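Local coordinates for A1 protein (Enterobacteria phage Qbeta, PDB 3RLK), which is a minor virion protein made by read-through of the coat protein stop codon, its read-through domain probably serving at the particle surface during infection, at residues V65-L70 and A185-P190; D69-T74 and T87-R92; D78-L83 and D98-Y103; F159-S164 and K180-A185. All blocks are in the same frame, centred on the assembly; numbering follows the deposited sequence.

Interaction 1. Residues V65-L70 and A185-P190; sequences VALKDL and AVIVVP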
loop_
_atom_site.group_PDB
_atom_site.type_symbol
_atom_site.label_atom_id
_atom_site.label_comp_id
_atom_site.label_asym_id
_atom_site.label_seq_id
_atom_site.Cartn_x
_atom_site.Cartn_y
_atom_site.Cartn_z
ATOM N N VAL A 65 8.941 -3.104 -11.313
ATOM C CA VAL A 65 9.977 -3.803 -10.503
ATOM C C VAL A 65 9.752 -5.274 -10.720
ATOM O O VAL A 65 8.565 -5.646 -11.004
ATOM C CB VAL A 65 9.866 -3.538 -8.965
ATOM C CG1 VAL A 65 10.313 -2.199 -8.639
ATOM C CG2 VAL A 65 8.429 -3.814 -8.396
ATOM N N ALA A 66 10.818 -6.102 -10.578
ATOM C CA ALA A 66 10.671 -7.582 -10.509
ATOM C C ALA A 66 10.257 -7.935 -9.088
ATOM O O ALA A 66 10.651 -7.261 -8.126
ATOM C CB ALA A 66 11.964 -8.361 -10.869
ATOM N N LEU A 67 9.479 -9.009 -8.934
ATOM C CA LEU A 67 9.222 -9.458 -7.567
ATOM C C LEU A 67 10.519 -9.599 -6.808
ATOM O O LEU A 67 10.580 -9.142 -5.643
ATOM C CB LEU A 67 8.514 -10.806 -7.550
ATOM C CG LEU A 67 8.230 -11.405 -6.179
ATOM C CD1 LEU A 67 7.265 -10.533 -5.369
ATOM C CD2 LEU A 67 7.565 -12.745 -6.514
ATOM N N LYS A 68 11.533 -10.212 -7.410
ATOM C CA LYS A 68 12.755 -10.463 -6.595
ATOM C C LYS A 68 13.369 -9.137 -6.108
ATOM O O LYS A 68 14.096 -9.151 -5.100
ATOM C CB LYS A 68 13.802 -11.315 -7.306
ATOM C CG LYS A 68 14.560 -10.663 -8.493
ATOM C CD LYS A 68 15.825 -11.397 -8.861
ATOM C CE LYS A 68 16.852 -10.407 -9.403
ATOM N NZ LYS A 68 16.528 -9.983 -10.806
ATOM N N ASP A 69 13.075 -8.005 -6.766
ATOM C CA ASP A 69 13.670 -6.727 -6.292
ATOM C C ASP A 69 13.259 -6.345 -4.870
ATOM O O ASP A 69 14.004 -5.632 -4.158
ATOM C CB ASP A 69 13.269 -5.538 -7.191
ATOM C CG ASP A 69 13.823 -5.673 -8.591
ATOM O OD1 ASP A 69 14.878 -6.363 -8.680
ATOM O OD2 ASP A 69 13.201 -5.195 -9.574
ATOM N N LEU A 70 12.073 -6.816 -4.478
ATOM C CA LEU A 70 11.485 -6.451 -3.192
ATOM C C LEU A 70 11.723 -7.465 -2.106
ATOM O O LEU A 70 11.265 -7.231 -0.967
ATOM C CB LEU A 70 9.975 -6.254 -3.357
ATOM C CG LEU A 70 9.542 -5.423 -4.565
ATOM C CD1 LEU A 70 8.027 -5.404 -4.712
ATOM C CD2 LEU A 70 10.043 -3.948 -4.534
ATOM N N ALA A 185 4.860 -1.223 -4.780
ATOM C CA ALA A 185 4.166 -2.377 -5.387
ATOM C C ALA A 185 3.286 -3.108 -4.383
ATOM O O ALA A 185 3.425 -2.921 -3.164
ATOM C CB ALA A 185 5.162 -3.355 -6.031
ATOM N N VAL A 186 2.350 -3.925 -4.896
ATOM C CA VAL A 186 1.558 -4.819 -4.034
ATOM C C VAL A 186 1.950 -6.182 -4.556
ATOM O O VAL A 186 1.921 -6.451 -5.817
ATOM C CB VAL A 186 -0.020 -4.639 -4.196
ATOM C CG1 VAL A 186 -0.759 -5.808 -3.480
ATOM C CG2 VAL A 186 -0.512 -3.333 -3.606
ATOM N N ILE A 187 2.342 -7.074 -3.635
ATOM C CA ILE A 187 2.797 -8.409 -4.049
ATOM C C ILE A 187 2.062 -9.500 -3.290
ATOM O O ILE A 187 1.447 -9.227 -2.240
ATOM C CB ILE A 187 4.378 -8.617 -3.850
ATOM C CG1 ILE A 187 4.691 -8.515 -2.348
ATOM C CG2 ILE A 187 5.148 -7.478 -4.548
ATOM C CD1 ILE A 187 6.194 -8.851 -1.995
ATOM N N VAL A 188 2.200 -10.723 -3.809
ATOM C CA VAL A 188 1.982 -11.926 -3.007
ATOM C C VAL A 188 3.371 -12.471 -2.537
ATOM O O VAL A 188 4.206 -12.860 -3.351
ATOM C CB VAL A 188 1.124 -12.981 -3.749
ATOM C CG1 VAL A 188 1.081 -14.279 -2.916
ATOM C CG2 VAL A 188 -0.377 -12.498 -3.948
ATOM N N VAL A 189 3.666 -12.393 -1.230
ATOM C CA VAL A 189 5.007 -12.840 -0.791
ATOM C C VAL A 189 5.128 -14.376 -0.902
ATOM O O VAL A 189 4.316 -15.109 -0.326
ATOM C CB VAL A 189 5.385 -12.299 0.597
ATOM C CG1 VAL A 189 4.391 -12.763 1.656
ATOM C CG2 VAL A 189 6.835 -12.657 0.978
ATOM N N PRO A 190 6.139 -14.872 -1.629
ATOM C CA PRO A 190 6.338 -16.367 -1.710
ATOM C C PRO A 190 6.633 -17.026 -0.380
ATOM O O PRO A 190 7.356 -16.481 0.463
ATOM C CB PRO A 190 7.575 -16.539 -2.585
ATOM C CG PRO A 190 7.713 -15.185 -3.300
ATOM C CD PRO A 190 7.227 -14.148 -2.298
#
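Three methyl-bearing side chains of the turn at 65-70 pack against one face of strand 183-188, and no hydrogen bond joins the two segments. The tight part lies around Ile-187. Leu-70 CD1 sits 3.6 Å from Ile-187 CG2 and 3.8 Å from Ala-185 CB; the Leu-70 and Ile-187 side chains run antiparallel alongside each other. Leu-67 has its CG anti to the backbone N (chi1 178°). Its side chain crosses that of Ile-187 at about a right angle, and its CD1 comes to 3.8 Å from Ile-187 CB. Ile-187 CG2 thus touches both CD1 of Leu-67 and CD1 of Leu-70. The strand is an outer one of the antiparallel sheet 96-98, 154-159, 183-188, and Ala-185 and Ile-187 project from it toward the turn, while Val-186 points away. The turn keeps its shape by its own bonds: Ala-66 N donates to Asp-69 OD2 from above the carboxylate plane. Packing is looser at the ends. Val-65 CG2 only approaches Ala-185 CB, at 4.1 Å. On the partly exposed side, Leu-67 CD2 and Pro-190 CG meet tip to tip at 4.0 Å. Tyr-28 also touches Leu-67 and Ile-187.

Interaction 2. Residues D69-T74 and T87-R92; sequences DLLGNT and TFRGCR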
loop_
_atom_site.group_PDB
_atom_site.type_symbol
_atom_site.label_atom_id
_atom_site.label_comp_id
_atom_site.label_asym_id
_atom_site.label_seq_id
_atom_site.Cartn_x
_atom_site.Cartn_y
_atom_site.Cartn_z
ATOM N N ASP A 69 13.075 -8.005 -6.766
ATOM C CA ASP A 69 13.670 -6.727 -6.292
ATOM C C ASP A 69 13.259 -6.345 -4.870
ATOM O O ASP A 69 14.004 -5.632 -4.158
ATOM C CB ASP A 69 13.269 -5.538 -7.191
ATOM C CG ASP A 69 13.823 -5.673 -8.591
ATOM O OD1 ASP A 69 14.878 -6.363 -8.680
ATOM O OD2 ASP A 69 13.201 -5.195 -9.574
ATOM N N LEU A 70 12.073 -6.816 -4.478
ATOM C CA LEU A 70 11.485 -6.451 -3.192
ATOM C C LEU A 70 11.723 -7.465 -2.106
ATOM O O LEU A 70 11.265 -7.231 -0.967
ATOM C CB LEU A 70 9.975 -6.254 -3.357
ATOM C CG LEU A 70 9.542 -5.423 -4.565
ATOM C CD1 LEU A 70 8.027 -5.404 -4.712
ATOM C CD2 LEU A 70 10.043 -3.948 -4.534
ATOM N N LEU A 71 12.353 -8.601 -2.477
ATOM C CA LEU A 71 12.560 -9.732 -1.587
ATOM C C LEU A 71 14.038 -9.834 -1.138
ATOM O O LEU A 71 14.925 -9.265 -1.763
ATOM C CB LEU A 71 12.174 -11.044 -2.209
ATOM C CG LEU A 71 10.660 -11.109 -2.581
ATOM C CD1 LEU A 71 10.409 -12.506 -3.153
ATOM C CD2 LEU A 71 9.638 -10.769 -1.476
ATOM N N GLY A 72 14.265 -10.422 0.021
ATOM C CA GLY A 72 15.642 -10.591 0.461
ATOM C C GLY A 72 15.615 -11.346 1.739
ATOM O O GLY A 72 14.722 -12.196 1.940
ATOM N N ASN A 73 16.597 -11.062 2.603
ATOM C CA ASN A 73 16.660 -11.787 3.867
ATOM C C ASN A 73 16.374 -11.044 5.187
ATOM O O ASN A 73 16.704 -11.536 6.305
ATOM C CB ASN A 73 18.008 -12.577 3.950
ATOM C CG ASN A 73 19.207 -11.652 4.046
ATOM O OD1 ASN A 73 19.051 -10.445 4.169
ATOM N ND2 ASN A 73 20.391 -12.201 3.985
ATOM N N THR A 74 15.756 -9.872 5.091
ATOM C CA THR A 74 15.428 -9.121 6.289
ATOM C C THR A 74 13.954 -9.358 6.736
ATOM O O THR A 74 13.140 -9.908 5.966
ATOM C CB THR A 74 15.745 -7.642 6.083
ATOM O OG1 THR A 74 14.781 -7.073 5.188
ATOM C CG2 THR A 74 17.169 -7.438 5.524
ATOM N N THR A 87 6.510 -19.806 7.139
ATOM C CA THR A 87 7.765 -19.276 6.714
ATOM C C THR A 87 7.674 -18.612 5.329
ATOM O O THR A 87 7.346 -19.276 4.378
ATOM C CB THR A 87 8.800 -20.357 6.666
ATOM O OG1 THR A 87 8.979 -20.851 8.010
ATOM C CG2 THR A 87 10.100 -19.747 6.183
ATOM N N PHE A 88 7.958 -17.316 5.259
ATOM C CA PHE A 88 8.020 -16.579 3.972
ATOM C C PHE A 88 9.412 -16.092 3.565
ATOM O O PHE A 88 10.302 -15.909 4.402
ATOM C CB PHE A 88 7.058 -15.372 3.980
ATOM C CG PHE A 88 5.599 -15.769 4.067
ATOM C CD1 PHE A 88 4.903 -16.151 2.915
ATOM C CD2 PHE A 88 4.919 -15.763 5.297
ATOM C CE1 PHE A 88 3.535 -16.583 3.001
ATOM C CE2 PHE A 88 3.569 -16.147 5.372
ATOM C CZ PHE A 88 2.862 -16.535 4.234
ATOM N N ARG A 89 9.578 -15.892 2.270
ATOM C CA ARG A 89 10.735 -15.152 1.799
ATOM C C ARG A 89 10.690 -13.763 2.539
ATOM O O ARG A 89 9.602 -13.220 2.837
ATOM C CB ARG A 89 10.749 -15.067 0.243
ATOM C CG ARG A 89 12.043 -14.455 -0.352
ATOM C CD ARG A 89 13.340 -15.320 -0.298
ATOM N NE ARG A 89 14.117 -15.224 0.932
ATOM C CZ ARG A 89 15.447 -15.464 0.988
ATOM N NH1 ARG A 89 16.145 -15.382 2.134
ATOM N NH2 ARG A 89 16.119 -15.758 -0.134
ATOM N N GLY A 90 11.873 -13.309 2.925
ATOM C CA GLY A 90 12.033 -12.037 3.577
ATOM C C GLY A 90 11.932 -10.842 2.636
ATOM O O GLY A 90 11.745 -10.948 1.408
ATOM N N CYS A 91 12.058 -9.691 3.283
ATOM C CA CYS A 91 12.066 -8.433 2.612
ATOM C C CYS A 91 13.459 -8.059 2.170
ATOM O O CYS A 91 14.469 -8.343 2.885
ATOM C CB CYS A 91 11.459 -7.410 3.564
ATOM S SG CYS A 91 11.352 -5.625 2.984
ATOM N N ARG A 92 13.517 -7.338 1.025
ATOM C CA ARG A 92 14.767 -6.792 0.538
ATOM C C ARG A 92 15.396 -5.859 1.613
ATOM O O ARG A 92 16.612 -5.807 1.806
ATOM C CB ARG A 92 14.553 -5.998 -0.765
ATOM C CG ARG A 92 15.814 -5.274 -1.248
ATOM C CD ARG A 92 16.971 -6.262 -1.484
ATOM N NE ARG A 92 16.603 -7.128 -2.626
ATOM C CZ ARG A 92 17.347 -7.356 -3.721
ATOM N NH1 ARG A 92 18.591 -6.857 -3.821
ATOM N NH2 ARG A 92 16.875 -8.198 -4.690
HETATM O O HOH W 1 17.794 -8.427 2.021
#
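Cys-91 O takes two bonds from one residue. Thr-74 OG1 donates to it at 2.6 Å from above the carbonyl plane, and Thr-74 N donates at 3.0 Å in that plane. Thr-74 OG1 sits between the backbone N and the carbonyl carbon (chi1 72°), which puts hydroxyl and amide on the same acceptor. Cys-91 N returns a bond to Thr-74 O. Two further backbone bonds follow: Gly-72 N to Gly-90 O at 2.9 Å, and Arg-92 N to Leu-70 O at 3.0 Å. They build the small antiparallel sheet of strands 71-72 and 90-91, where Gly-72 and Gly-90 form a hydrogen-bonded pair. At both glycines a CB would clash with the other strand, so the close approach depends on their lack of a side chain. Arg-92 bends at chi2 and chi3 back over the first strand. Its NE donates to Leu-71 O at 2.9 Å, and its NH2 bonds Lys-68 O, just before the segment. Water 1 links Asn-73 N to Arg-92 O. Farther out, the Arg-89 guanidinium has Gly-72 O over one face. Arg-89 CG lies 3.8 Å from Leu-71 CD1, the two side chains crossing obliquely. The two carbonyl oxygens bonded by the Arg-92 side chain would be expected to stabilise its positive charge. The contact is held mainly by backbone and arginine hydrogen bonds, with little apolar packing.

Interaction 3. Residues D78-L83 and D98-Y103; sequences DWDSRL and DLDATY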
loop_
_atom_site.group_PDB
_atom_site.type_symbol
_atom_site.label_atom_id
_atom_site.label_comp_id
_atom_site.label_asym_id
_atom_site.label_seq_id
_atom_site.Cartn_x
_atom_site.Cartn_y
_atom_site.Cartn_z
ATOM N N ASP A 78 5.248 -7.010 9.358
ATOM C CA ASP A 78 4.121 -7.930 9.608
ATOM C C ASP A 78 3.209 -7.312 10.670
ATOM O O ASP A 78 2.878 -7.936 11.637
ATOM C CB ASP A 78 4.661 -9.358 9.978
ATOM C CG ASP A 78 3.536 -10.423 10.000
ATOM O OD1 ASP A 78 2.449 -10.229 9.368
ATOM O OD2 ASP A 78 3.700 -11.431 10.680
ATOM N N TRP A 79 2.814 -6.049 10.434
ATOM C CA TRP A 79 2.100 -5.216 11.397
ATOM C C TRP A 79 0.847 -5.898 11.946
ATOM O O TRP A 79 0.581 -5.847 13.172
ATOM C CB TRP A 79 1.692 -3.924 10.666
ATOM C CG TRP A 79 2.806 -3.067 10.050
ATOM C CD1 TRP A 79 3.267 -3.070 8.732
ATOM C CD2 TRP A 79 3.614 -2.122 10.745
ATOM N NE1 TRP A 79 4.254 -2.127 8.569
ATOM C CE2 TRP A 79 4.500 -1.533 9.790
ATOM C CE3 TRP A 79 3.658 -1.675 12.098
ATOM C CZ2 TRP A 79 5.450 -0.520 10.143
ATOM C CZ3 TRP A 79 4.585 -0.661 12.455
ATOM C CH2 TRP A 79 5.455 -0.069 11.457
ATOM N N ASP A 80 0.089 -6.563 11.060
ATOM C CA ASP A 80 -1.195 -7.178 11.394
ATOM C C ASP A 80 -1.121 -8.701 11.549
ATOM O O ASP A 80 -2.167 -9.391 11.556
ATOM C CB ASP A 80 -2.277 -6.740 10.362
ATOM C CG ASP A 80 -1.871 -7.000 8.936
ATOM O OD1 ASP A 80 -0.864 -7.730 8.740
ATOM O OD2 ASP A 80 -2.582 -6.529 7.973
ATOM N N SER A 81 0.110 -9.236 11.654
ATOM C CA SER A 81 0.373 -10.682 11.833
ATOM C C SER A 81 -0.125 -11.610 10.724
ATOM O O SER A 81 -0.222 -12.824 10.910
ATOM C CB SER A 81 -0.197 -11.125 13.166
ATOM O OG SER A 81 0.601 -10.586 14.205
ATOM N N ARG A 82 -0.421 -11.072 9.552
ATOM C CA ARG A 82 -0.947 -11.940 8.480
ATOM C C ARG A 82 0.074 -12.931 7.915
ATOM O O ARG A 82 -0.285 -13.907 7.202
ATOM C CB ARG A 82 -1.541 -11.067 7.377
ATOM C CG ARG A 82 -2.770 -10.286 7.847
ATOM C CD ARG A 82 -3.485 -9.568 6.660
ATOM N NE ARG A 82 -2.584 -8.568 6.017
ATOM C CZ ARG A 82 -1.874 -8.737 4.894
ATOM N NH1 ARG A 82 -1.947 -9.865 4.142
ATOM N NH2 ARG A 82 -1.053 -7.719 4.505
ATOM N N LEU A 83 1.358 -12.633 8.174
ATOM C CA LEU A 83 2.463 -13.447 7.659
ATOM C C LEU A 83 3.086 -14.297 8.732
ATOM O O LEU A 83 4.081 -14.967 8.490
ATOM C CB LEU A 83 3.546 -12.548 7.043
ATOM C CG LEU A 83 3.015 -11.614 5.952
ATOM C CD1 LEU A 83 4.097 -10.708 5.530
ATOM C CD2 LEU A 83 2.530 -12.460 4.752
ATOM N N ASP A 98 7.163 -3.324 4.377
ATOM C CA ASP A 98 5.705 -3.535 4.199
ATOM C C ASP A 98 4.882 -2.488 4.982
ATOM O O ASP A 98 5.292 -2.083 6.064
ATOM C CB ASP A 98 5.255 -4.949 4.653
ATOM C CG ASP A 98 5.714 -5.296 6.069
ATOM O OD1 ASP A 98 6.877 -5.000 6.434
ATOM O OD2 ASP A 98 4.946 -5.950 6.813
ATOM N N LEU A 99 3.714 -2.118 4.451
ATOM C CA LEU A 99 2.772 -1.260 5.159
ATOM C C LEU A 99 1.682 -2.103 5.846
ATOM O O LEU A 99 1.547 -3.299 5.571
ATOM C CB LEU A 99 2.122 -0.296 4.149
ATOM C CG LEU A 99 3.036 0.445 3.156
ATOM C CD1 LEU A 99 2.138 1.495 2.564
ATOM C CD2 LEU A 99 4.238 1.148 3.815
ATOM N N ASP A 100 0.919 -1.458 6.740
ATOM C CA ASP A 100 -0.106 -2.135 7.510
ATOM C C ASP A 100 -1.417 -2.116 6.732
ATOM O O ASP A 100 -2.207 -1.194 6.821
ATOM C CB ASP A 100 -0.217 -1.532 8.882
ATOM C CG ASP A 100 -1.190 -2.293 9.801
ATOM O OD1 ASP A 100 -2.047 -3.097 9.319
ATOM O OD2 ASP A 100 -1.123 -2.002 11.012
ATOM N N ALA A 101 -1.662 -3.173 5.940
ATOM C CA ALA A 101 -2.940 -3.201 5.124
ATOM C C ALA A 101 -4.240 -3.167 5.984
ATOM O O ALA A 101 -5.285 -2.649 5.500
ATOM C CB ALA A 101 -2.947 -4.481 4.193
ATOM N N THR A 102 -4.168 -3.677 7.206
ATOM C CA THR A 102 -5.304 -3.690 8.184
ATOM C C THR A 102 -5.568 -2.270 8.670
ATOM O O THR A 102 -6.667 -1.742 8.476
ATOM C CB THR A 102 -5.081 -4.694 9.349
ATOM O OG1 THR A 102 -5.122 -6.047 8.841
ATOM C CG2 THR A 102 -6.115 -4.480 10.451
ATOM N N TYR A 103 -4.560 -1.603 9.209
ATOM C CA TYR A 103 -4.700 -0.197 9.526
ATOM C C TYR A 103 -5.240 0.624 8.366
ATOM O O TYR A 103 -6.070 1.487 8.585
ATOM C CB TYR A 103 -3.348 0.429 9.889
ATOM C CG TYR A 103 -3.522 1.778 10.493
ATOM C CD1 TYR A 103 -3.900 1.904 11.820
ATOM C CD2 TYR A 103 -3.328 2.927 9.746
ATOM C CE1 TYR A 103 -4.089 3.141 12.401
ATOM C CE2 TYR A 103 -3.508 4.183 10.301
ATOM C CZ TYR A 103 -3.837 4.268 11.660
ATOM O OH TYR A 103 -4.028 5.482 12.194
HETATM O O HOH W 2 -0.374 -5.726 6.522
#
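Asp-80 has its CG between the backbone N and the carbonyl carbon (chi1 54°), and Thr-102 has OG1 anti to its carbonyl carbon (chi1 -68°). These torsions bring the carboxylate and the hydroxyl together where a type I beta turn, Asp-78 to Ser-81, meets the start of the short, weakly bonded helix 101-104. Asp-100 is the N-cap of that helix. Its OD1 accepts from Tyr-103 N at 2.9 Å and weakly from Thr-102 N. Asp-80 OD2 takes OG1 of Thr-102 on its anti lone pair at 2.7 Å. The same oxygen forms a salt bridge with Arg-82 NE, which lies above the carboxylate plane. A weak bond from Thr-102 N also reaches it. Asp-80 OD2 and Asp-100 OD1 are 3.7 Å apart, a like-charge approach that the helix start and Arg-82 would be expected to ease. Water 2 accepts from Ala-101 N and Arg-82 NH2, while NH2 also bonds Gly-154 O. Trp-79 lies beside Asp-100, ring and carboxylate planes 6° apart, with CB 3.4 Å from Asp-100 CG. Phe-173 meets the same indole. At the other end of the turn, Asp-98 receives Asp-78 N on the syn lone pair of OD2, and its OD1 accepts from Arg-77 N. Trp-79 NE1 donates to Asp-98 O at 2.7 Å, the oxygen lying in the plane of the indole ring.

Interaction 4. Residues F159-S164 and K180-A185; sequences FWRDPS and KCPIQA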
loop_
_atom_site.group_PDB
_atom_site.type_symbol
_atom_site.label_atom_id
_atom_site.label_comp_id
_atom_site.label_asym_id
_atom_site.label_seq_id
_atom_site.Cartn_x
_atom_site.Cartn_y
_atom_site.Cartn_z
ATOM N N PHE A 159 8.716 2.292 0.206
ATOM C CA PHE A 159 10.129 2.524 0.315
ATOM C C PHE A 159 10.326 3.813 1.081
ATOM O O PHE A 159 9.782 4.854 0.728
ATOM C CB PHE A 159 10.841 2.515 -1.035
ATOM C CG PHE A 159 12.347 2.767 -0.938
ATOM C CD1 PHE A 159 13.266 1.717 -0.976
ATOM C CD2 PHE A 159 12.817 4.103 -0.844
ATOM C CE1 PHE A 159 14.627 1.973 -0.821
ATOM C CE2 PHE A 159 14.196 4.382 -0.676
ATOM C CZ PHE A 159 15.085 3.338 -0.694
ATOM N N TRP A 160 11.079 3.710 2.187
ATOM C CA TRP A 160 11.234 4.818 3.137
ATOM C C TRP A 160 12.269 5.799 2.595
ATOM O O TRP A 160 13.509 5.445 2.404
ATOM C CB TRP A 160 11.705 4.276 4.511
ATOM C CG TRP A 160 11.661 5.318 5.511
ATOM C CD1 TRP A 160 12.699 6.098 5.941
ATOM C CD2 TRP A 160 10.517 5.729 6.247
ATOM N NE1 TRP A 160 12.258 6.964 6.906
ATOM C CE2 TRP A 160 10.916 6.791 7.080
ATOM C CE3 TRP A 160 9.158 5.346 6.229
ATOM C CZ2 TRP A 160 10.044 7.419 7.933
ATOM C CZ3 TRP A 160 8.280 5.969 7.099
ATOM C CH2 TRP A 160 8.728 7.039 7.906
ATOM N N ARG A 161 11.795 7.028 2.398
ATOM C CA ARG A 161 12.558 8.107 1.739
ATOM C C ARG A 161 13.021 9.164 2.714
ATOM O O ARG A 161 13.852 9.999 2.358
ATOM C CB ARG A 161 11.661 8.782 0.680
ATOM C CG ARG A 161 11.340 7.789 -0.430
ATOM C CD ARG A 161 10.922 8.544 -1.665
ATOM N NE ARG A 161 12.050 9.264 -2.282
ATOM C CZ ARG A 161 11.926 10.447 -2.911
ATOM N NH1 ARG A 161 10.700 11.028 -3.045
ATOM N NH2 ARG A 161 13.024 11.021 -3.506
ATOM N N ASP A 162 12.499 9.150 3.949
ATOM C CA ASP A 162 12.709 10.244 4.904
ATOM C C ASP A 162 14.101 10.098 5.544
ATOM O O ASP A 162 14.377 9.094 6.196
ATOM C CB ASP A 162 11.593 10.261 5.975
ATOM C CG ASP A 162 11.649 11.492 6.935
ATOM O OD1 ASP A 162 12.661 12.202 7.049
ATOM O OD2 ASP A 162 10.638 11.765 7.615
ATOM N N PRO A 163 14.979 11.117 5.336
ATOM C CA PRO A 163 16.312 11.011 5.876
ATOM C C PRO A 163 16.374 11.360 7.362
ATOM O O PRO A 163 17.448 11.221 7.954
ATOM C CB PRO A 163 17.097 12.044 5.061
ATOM C CG PRO A 163 15.998 13.174 4.757
ATOM C CD PRO A 163 14.837 12.280 4.416
ATOM N N SER A 164 15.268 11.834 7.949
ATOM C CA SER A 164 15.212 12.132 9.419
ATOM C C SER A 164 15.584 10.914 10.281
ATOM O O SER A 164 15.396 9.771 9.888
ATOM C CB SER A 164 13.817 12.643 9.855
ATOM O OG SER A 164 13.273 13.566 8.921
ATOM N N LYS A 180 6.752 10.355 2.834
ATOM C CA LYS A 180 7.813 9.671 3.556
ATOM C C LYS A 180 8.058 8.285 3.024
ATOM O O LYS A 180 9.210 7.801 3.067
ATOM C CB LYS A 180 7.453 9.553 5.007
ATOM C CG LYS A 180 7.484 10.876 5.687
ATOM C CD LYS A 180 7.140 10.669 7.138
ATOM C CE LYS A 180 6.753 11.919 7.929
ATOM N NZ LYS A 180 6.495 11.411 9.351
ATOM N N CYS A 181 6.978 7.597 2.625
ATOM C CA CYS A 181 7.081 6.171 2.258
ATOM C C CYS A 181 6.121 5.762 1.127
ATOM O O CYS A 181 5.140 5.031 1.371
ATOM C CB CYS A 181 6.912 5.281 3.491
ATOM S SG CYS A 181 7.354 3.537 3.357
ATOM N N PRO A 182 6.452 6.158 -0.123
ATOM C CA PRO A 182 5.492 5.878 -1.185
ATOM C C PRO A 182 5.408 4.382 -1.501
ATOM O O PRO A 182 6.398 3.631 -1.336
ATOM C CB PRO A 182 6.032 6.679 -2.376
ATOM C CG PRO A 182 7.529 6.877 -2.062
ATOM C CD PRO A 182 7.484 7.115 -0.569
ATOM N N ILE A 183 4.197 3.964 -1.899
ATOM C CA ILE A 183 4.008 2.547 -2.279
ATOM C C ILE A 183 4.730 2.293 -3.569
ATOM O O ILE A 183 4.601 3.080 -4.529
ATOM C CB ILE A 183 2.474 2.203 -2.390
ATOM C CG1 ILE A 183 1.799 2.528 -1.038
ATOM C CG2 ILE A 183 2.243 0.747 -3.013
ATOM C CD1 ILE A 183 0.256 2.609 -1.048
ATOM N N GLN A 184 5.434 1.174 -3.635
ATOM C CA GLN A 184 6.205 0.787 -4.845
ATOM C C GLN A 184 5.498 -0.332 -5.545
ATOM O O GLN A 184 5.596 -0.454 -6.776
ATOM C CB GLN A 184 7.559 0.254 -4.422
ATOM C CG GLN A 184 8.414 1.166 -3.496
ATOM C CD GLN A 184 8.718 2.474 -4.183
ATOM O OE1 GLN A 184 8.203 3.524 -3.789
ATOM N NE2 GLN A 184 9.408 2.393 -5.306
ATOM N N ALA A 185 4.860 -1.223 -4.780
ATOM C CA ALA A 185 4.166 -2.377 -5.387
ATOM C C ALA A 185 3.286 -3.108 -4.383
ATOM O O ALA A 185 3.425 -2.921 -3.164
ATOM C CB ALA A 185 5.162 -3.355 -6.031
#
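Lys-180 runs from CB to NZ as an extended chain beside two residues of segment 159-164. Its CB lies 4.0 Å from Trp-160 CH2. CG passes Asp-162 CB and OD2. CD touches both Trp-160 CH2, at 4.0 Å, and Asp-162 OD2, at 3.7 Å. CE is still alongside that oxygen. NZ ends 4.5 Å from Asp-162 OD2, too long for a salt bridge, and bonds Lys-175 O instead. All three side chains point the same way. The backbones run nearly antiparallel, 165° apart, and extend the pairing of strands 154-159 and 183-188 past their ends. Arg-161 N donates to Lys-180 O at 2.8 Å, nearly along the C=O axis, and Phe-159 N donates to Pro-182 O. Lys-180 O also lies over one face of the indole. Cys-181 CB is 3.5 Å from Trp-160 CE3, and its SG stands at the edge of the six-membered ring. The Arg-161 side chain crosses Pro-182 at about a right angle, CD touching CG, while its guanidinium forms a salt bridge with Asp-20. Gln-184 and Ala-185, both facing Val-157, make a classic beta bulge. Asp-162 OD1 closes an Asx turn with Ser-164 N and also accepts from Ser-164 OG. With NZ bonded to Lys-175 O, the lysine contributes mostly its aliphatic length here, and the nearby carboxylate would add only a modest electrostatic attraction.

Overall arrangement
From the N terminus, segment 65-70 comes first, and interaction 1 closes the longest loop, reaching strand 183-188 near the C terminus. Interaction 2 starts from the same part of the chain, sharing Asp-69 and Leu-70, and closes a short loop at 87-92. Interaction 3 opens inside that loop, at 78-83, and ends beyond it at 98-103, so the two cross. Interaction 4 follows in series. Interactions 3 and 4 nest within the span of interaction 1. Strand 183-188 serves both interactions 1 and 4, which share Ala-185. Leu-99 packs on Ile-183 and Cys-181, Val-189 on Leu-83, and Pro-190 O probably bonds Arg-89 N. The three-stranded sheet is thereby tied to the two-stranded one and to helix 101-104.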